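Local coordinates for flavohemoprotein (Vibrio cholerae O1 biovar El Tor, PDB 4EH1) that probably detoxifies nitric oxide to nitrate with oxygen and NAD(P)H, this chain being its reductase part, which binds FAD, at residues 2-7 / 23-28; 111-116 / 203-208. All coordinates share one frame; numbering follows the deposited sequence.

Interaction 1: residues 2-7 / 23-28; sequences DGRTFV and LVPADG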
loop_
_atom_site.group_PDB
_atom_site.type_symbol
_atom_site.label_atom_id
_atom_site.label_comp_id
_atom_site.label_asym_id
_atom_site.label_seq_id
_atom_site.Cartn_x
_atom_site.Cartn_y
_atom_site.Cartn_z
ATOM N N ASP A 2 -22.235 -14.159 -10.609
ATOM C CA ASP A 2 -21.425 -13.076 -10.021
ATOM C C ASP A 2 -21.921 -11.689 -10.472
ATOM O O ASP A 2 -22.463 -11.538 -11.581
ATOM C CB ASP A 2 -19.939 -13.194 -10.352
ATOM C CG ASP A 2 -19.189 -11.865 -10.138
ATOM O OD1 ASP A 2 -19.162 -11.386 -8.987
ATOM O OD2 ASP A 2 -18.658 -11.270 -11.110
ATOM N N GLY A 3 -21.719 -10.685 -9.613
ATOM C CA GLY A 3 -22.079 -9.297 -9.883
ATOM C C GLY A 3 -21.358 -8.626 -11.046
ATOM O O GLY A 3 -21.951 -8.562 -12.132
ATOM N N ARG A 4 -20.114 -8.143 -10.838
ATOM C CA ARG A 4 -19.392 -7.336 -11.855
ATOM C C ARG A 4 -17.861 -7.246 -11.673
ATOM O O ARG A 4 -17.362 -7.189 -10.568
ATOM C CB ARG A 4 -19.990 -5.927 -11.926
ATOM C CG ARG A 4 -19.518 -5.038 -13.101
ATOM C CD ARG A 4 -19.672 -3.577 -12.686
ATOM N NE ARG A 4 -19.434 -2.567 -13.715
ATOM C CZ ARG A 4 -19.821 -1.301 -13.576
ATOM N NH1 ARG A 4 -20.444 -0.944 -12.462
ATOM N NH2 ARG A 4 -19.598 -0.393 -14.528
ATOM N N THR A 5 -17.114 -7.220 -12.768
ATOM C CA THR A 5 -15.657 -7.246 -12.687
ATOM C C THR A 5 -15.045 -5.862 -12.430
ATOM O O THR A 5 -15.330 -4.928 -13.141
ATOM C CB THR A 5 -15.046 -7.815 -13.980
ATOM O OG1 THR A 5 -15.427 -9.188 -14.113
ATOM C CG2 THR A 5 -13.512 -7.704 -13.941
ATOM N N PHE A 6 -14.220 -5.739 -11.398
ATOM C CA PHE A 6 -13.527 -4.486 -11.134
ATOM C C PHE A 6 -12.043 -4.715 -11.200
ATOM O O PHE A 6 -11.583 -5.845 -11.103
ATOM C CB PHE A 6 -13.899 -3.932 -9.757
ATOM C CG PHE A 6 -15.179 -3.149 -9.743
ATOM C CD1 PHE A 6 -16.391 -3.768 -10.072
ATOM C CD2 PHE A 6 -15.178 -1.803 -9.387
ATOM C CE1 PHE A 6 -17.569 -3.068 -10.052
ATOM C CE2 PHE A 6 -16.359 -1.081 -9.349
ATOM C CZ PHE A 6 -17.571 -1.711 -9.707
ATOM N N VAL A 7 -11.294 -3.630 -11.323
ATOM C CA VAL A 7 -9.844 -3.680 -11.376
ATOM C C VAL A 7 -9.276 -2.828 -10.240
ATOM O O VAL A 7 -9.764 -1.729 -9.963
ATOM C CB VAL A 7 -9.339 -3.174 -12.740
ATOM C CG1 VAL A 7 -7.814 -3.253 -12.845
ATOM C CG2 VAL A 7 -9.998 -3.986 -13.833
ATOM N N LEU A 23 -10.997 0.476 -6.423
ATOM C CA LEU A 23 -11.465 -0.390 -7.475
ATOM C C LEU A 23 -12.270 0.369 -8.529
ATOM O O LEU A 23 -13.150 1.162 -8.205
ATOM C CB LEU A 23 -12.347 -1.475 -6.873
ATOM C CG LEU A 23 -11.694 -2.270 -5.745
ATOM C CD1 LEU A 23 -12.743 -2.822 -4.783
ATOM C CD2 LEU A 23 -10.915 -3.397 -6.378
ATOM N N VAL A 24 -11.990 0.089 -9.791
ATOM C CA VAL A 24 -12.747 0.686 -10.882
ATOM C C VAL A 24 -13.347 -0.406 -11.779
ATOM O O VAL A 24 -12.754 -1.468 -11.964
ATOM C CB VAL A 24 -11.859 1.610 -11.716
ATOM C CG1 VAL A 24 -11.260 2.719 -10.837
ATOM C CG2 VAL A 24 -10.769 0.813 -12.339
ATOM N N PRO A 25 -14.529 -0.146 -12.342
ATOM C CA PRO A 25 -15.159 -1.214 -13.123
ATOM C C PRO A 25 -14.309 -1.534 -14.334
ATOM O O PRO A 25 -13.787 -0.606 -14.928
ATOM C CB PRO A 25 -16.480 -0.597 -13.588
ATOM C CG PRO A 25 -16.531 0.777 -13.076
ATOM C CD PRO A 25 -15.199 1.150 -12.510
ATOM N N ALA A 26 -14.136 -2.804 -14.676
ATOM C CA ALA A 26 -13.445 -3.130 -15.919
ATOM C C ALA A 26 -14.209 -2.599 -17.148
ATOM O O ALA A 26 -13.626 -2.448 -18.214
ATOM C CB ALA A 26 -13.219 -4.618 -16.039
ATOM N N ASP A 27 -15.504 -2.315 -16.988
ATOM C CA ASP A 27 -16.313 -1.725 -18.062
ATOM C C ASP A 27 -15.854 -0.316 -18.416
ATOM O O ASP A 27 -15.666 0.015 -19.586
ATOM C CB ASP A 27 -17.783 -1.623 -17.639
ATOM C CG ASP A 27 -18.421 -2.974 -17.384
ATOM O OD1 ASP A 27 -17.911 -3.986 -17.912
ATOM O OD2 ASP A 27 -19.447 -3.021 -16.664
ATOM N N GLY A 28 -15.665 0.507 -17.387
ATOM C CA GLY A 28 -15.643 1.945 -17.551
ATOM C C GLY A 28 -17.008 2.406 -17.084
ATOM O O GLY A 28 -17.838 1.586 -16.690
#

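Interaction 2: residues 111-116 / 203-208; sequences VERERP and DFYLCG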
loop_
_atom_site.group_PDB
_atom_site.type_symbol
_atom_site.label_atom_id
_atom_site.label_comp_id
_atom_site.label_asym_id
_atom_site.label_seq_id
_atom_site.Cartn_x
_atom_site.Cartn_y
_atom_site.Cartn_z
ATOM N N VAL A 111 -27.568 9.276 8.080
ATOM C CA VAL A 111 -28.716 10.027 7.558
ATOM C C VAL A 111 -28.677 11.428 8.164
ATOM O O VAL A 111 -28.552 11.576 9.389
ATOM C CB VAL A 111 -30.028 9.339 7.880
ATOM C CG1 VAL A 111 -31.218 10.255 7.539
ATOM C CG2 VAL A 111 -30.113 8.012 7.134
ATOM N N GLU A 112 -28.722 12.446 7.309
ATOM C CA GLU A 112 -28.659 13.835 7.773
ATOM C C GLU A 112 -29.914 14.193 8.561
ATOM O O GLU A 112 -31.040 14.155 8.046
ATOM C CB GLU A 112 -28.462 14.818 6.605
ATOM C CG GLU A 112 -28.208 16.272 7.079
ATOM C CD GLU A 112 -27.106 16.352 8.166
ATOM O OE1 GLU A 112 -27.362 16.849 9.296
ATOM O OE2 GLU A 112 -25.974 15.903 7.892
ATOM N N ARG A 113 -29.718 14.544 9.822
ATOM C CA ARG A 113 -30.855 14.924 10.651
ATOM C C ARG A 113 -30.615 16.247 11.373
ATOM O O ARG A 113 -31.373 16.611 12.287
ATOM C CB ARG A 113 -31.163 13.812 11.665
ATOM C CG ARG A 113 -31.630 12.500 11.034
ATOM C CD ARG A 113 -32.208 11.557 12.084
ATOM N NE ARG A 113 -32.453 10.211 11.557
ATOM C CZ ARG A 113 -31.492 9.304 11.369
ATOM N NH1 ARG A 113 -30.225 9.603 11.657
ATOM N NH2 ARG A 113 -31.790 8.104 10.891
ATOM N N GLU A 114 -29.562 16.958 10.962
ATOM C CA GLU A 114 -29.226 18.254 11.549
ATOM C C GLU A 114 -29.001 18.139 13.038
ATOM O O GLU A 114 -29.372 19.022 13.793
ATOM C CB GLU A 114 -30.313 19.305 11.229
ATOM C CG GLU A 114 -30.236 19.768 9.778
ATOM C CD GLU A 114 -31.217 20.875 9.404
ATOM O OE1 GLU A 114 -31.635 21.631 10.312
ATOM O OE2 GLU A 114 -31.552 20.991 8.186
ATOM N N ARG A 115 -28.422 17.023 13.452
ATOM C CA ARG A 115 -28.020 16.844 14.841
ATOM C C ARG A 115 -26.507 16.829 14.882
ATOM O O ARG A 115 -25.868 16.552 13.882
ATOM C CB ARG A 115 -28.524 15.502 15.379
ATOM C CG ARG A 115 -30.044 15.357 15.451
ATOM C CD ARG A 115 -30.383 13.884 15.649
ATOM N NE ARG A 115 -31.805 13.664 15.781
ATOM C CZ ARG A 115 -32.410 12.483 15.660
ATOM N NH1 ARG A 115 -31.706 11.387 15.410
ATOM N NH2 ARG A 115 -33.734 12.400 15.790
ATOM N N PRO A 116 -25.933 17.112 16.050
ATOM C CA PRO A 116 -24.501 16.854 16.216
ATOM C C PRO A 116 -24.252 15.354 16.043
ATOM O O PRO A 116 -25.127 14.529 16.318
ATOM C CB PRO A 116 -24.215 17.300 17.648
ATOM C CG PRO A 116 -25.347 18.138 18.045
ATOM C CD PRO A 116 -26.538 17.724 17.240
ATOM N N ASP A 203 -26.589 12.293 17.304
ATOM C CA ASP A 203 -26.667 10.963 16.705
ATOM C C ASP A 203 -25.334 10.240 16.929
ATOM O O ASP A 203 -24.280 10.761 16.567
ATOM C CB ASP A 203 -26.916 11.049 15.201
ATOM C CG ASP A 203 -28.388 10.924 14.836
ATOM O OD1 ASP A 203 -29.173 10.356 15.623
ATOM O OD2 ASP A 203 -28.755 11.378 13.736
ATOM N N PHE A 204 -25.395 9.031 17.477
ATOM C CA PHE A 204 -24.203 8.236 17.769
ATOM C C PHE A 204 -24.123 7.063 16.804
ATOM O O PHE A 204 -24.989 6.189 16.812
ATOM C CB PHE A 204 -24.232 7.740 19.233
ATOM C CG PHE A 204 -24.133 8.858 20.236
ATOM C CD1 PHE A 204 -25.222 9.694 20.472
ATOM C CD2 PHE A 204 -22.943 9.099 20.910
ATOM C CE1 PHE A 204 -25.130 10.769 21.376
ATOM C CE2 PHE A 204 -22.822 10.163 21.801
ATOM C CZ PHE A 204 -23.914 11.010 22.036
ATOM N N TYR A 205 -23.089 7.058 15.966
ATOM C CA TYR A 205 -22.866 5.959 15.039
ATOM C C TYR A 205 -21.678 5.147 15.532
ATOM O O TYR A 205 -20.619 5.710 15.842
ATOM C CB TYR A 205 -22.579 6.494 13.623
ATOM C CG TYR A 205 -23.775 7.129 12.940
ATOM C CD1 TYR A 205 -24.141 8.461 13.202
ATOM C CD2 TYR A 205 -24.512 6.428 12.003
ATOM C CE1 TYR A 205 -25.252 9.056 12.553
ATOM C CE2 TYR A 205 -25.628 7.011 11.349
ATOM C CZ TYR A 205 -25.984 8.328 11.629
ATOM O OH TYR A 205 -27.072 8.908 10.978
ATOM N N LEU A 206 -21.851 3.832 15.588
ATOM C CA LEU A 206 -20.886 2.919 16.201
ATOM C C LEU A 206 -20.517 1.775 15.257
ATOM O O LEU A 206 -21.398 1.158 14.661
ATOM C CB LEU A 206 -21.521 2.255 17.427
ATOM C CG LEU A 206 -21.673 3.016 18.743
ATOM C CD1 LEU A 206 -22.385 4.354 18.594
ATOM C CD2 LEU A 206 -22.428 2.155 19.706
ATOM N N CYS A 207 -19.233 1.444 15.148
ATOM C CA CYS A 207 -18.852 0.278 14.358
ATOM C C CYS A 207 -17.635 -0.435 14.908
ATOM O O CYS A 207 -16.605 0.193 15.172
ATOM C CB CYS A 207 -18.536 0.665 12.910
ATOM S SG CYS A 207 -18.133 -0.802 11.878
ATOM N N GLY A 208 -17.734 -1.756 15.037
ATOM C CA GLY A 208 -16.611 -2.544 15.529
ATOM C C GLY A 208 -17.084 -3.919 15.955
ATOM O O GLY A 208 -18.244 -4.270 15.731
HETATM O O HOH W 1 -27.452 11.788 11.693
HETATM O O HOH W 2 -28.915 6.456 10.605
#

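Interaction 1: residues 2-7 / 23-28
R4 and D27 meet tip to tip where the open end of the β-hairpin formed by strands 4-13 and 18-25 runs out into a turn. The R4 side chain leaves its strand with CG anti to the backbone N (chi1 -170°) and stays extended from CG to NE. Its CB points toward residues 23-28, and CG and CD pass by D27 OD2 at the limit of contact. NE then donates to D27 OD2 at 3.0 Å in a clearly bent salt bridge, with the N-H...O angle at 137°. The nitrogen meets this oxygen from above the carboxylate plane. Beyond NE, P25 CB lies over one face of the guanidinium, toward its rim, 3.3 Å from R4 NH2. At the end of the chain, NH2 also makes a weak hydrogen bond to the carbonyl of A30.

On the strand itself, P25 CA sits over the centre of the F6 ring, 3.8 Å from the centroid, in a CH-pi contact. The same ring turns its CD2 to L23 CB at 3.8 Å. Antiparallel pairing continues alongside: V7 and V24 exchange two backbone hydrogen bonds, and A26 N reaches T5 O at 2.9 Å with an almost straight N-H. T5 OG1 turns instead to K100 on the adjoining strand.

P25 thus meets the F6 ring through CA and the R4 guanidinium through CB, a buried proline in contact with both a buried ring and a partly exposed arginine. With D27 exposed, solvent would probably weaken the ion pair, whereas the backbone bonds and the F6-P25 packing do not depend on charge.

Interaction 2: residues 111-116 / 203-208
The loop that leads into strand 117-122 of the parallel NAD-binding sheet is tied to the start of strand 203-208 by a salt-bridge network in which R113 and R115 grip the two oxygens of D203. R115 NH1 donates to D203 OD1 at 2.7 Å in a bent bond (139°), on the syn side but tilted out of the carboxylate plane. R113 NH1 reaches D203 OD2 at 3.1 Å from above the carboxylate plane, the two flat groups standing 82° apart. R113 CD lies over one face of the R115 guanidinium, toward its rim, so the two arginines pack against each other while each bonds a different oxygen.

Y205 OH accepts a nearly straight bond from V111 N, 3.0 Å long. A water links the V111 carbonyl O, D203 OD2 and Y205 OH, so the buried carboxylate is shared by protein and solvent. The backbone closes the join where D203 N meets P116 O at 2.8 Å.

H231 of strand 230-234 binds D203 OD1 and stacks on the Y205 ring. Strand 203-208 runs between 117-122 and 230-234 in the sheet, while F204 and L206 pack on helix 210-223.

Interactions 1 and 2 follow one another along the chain and lie in different halves of the reductase, their centres 31 Å apart and their nearest atoms about 18 Å. Interaction 1 pairs neighbouring strands of the antiparallel sheet that belongs to the FAD-binding domain. Interaction 2 brings together residues far apart in sequence, fixing the loop after strand 98-105 to the parallel sheet of the NAD-binding domain. Strand 98-105 relates the two: it borders strand 4-13 in the first sheet, and the chain then passes through residues 111-116 into the second. Neither contact touches FAD; each lies within one of the two domains typical of the ferredoxin reductase-like family.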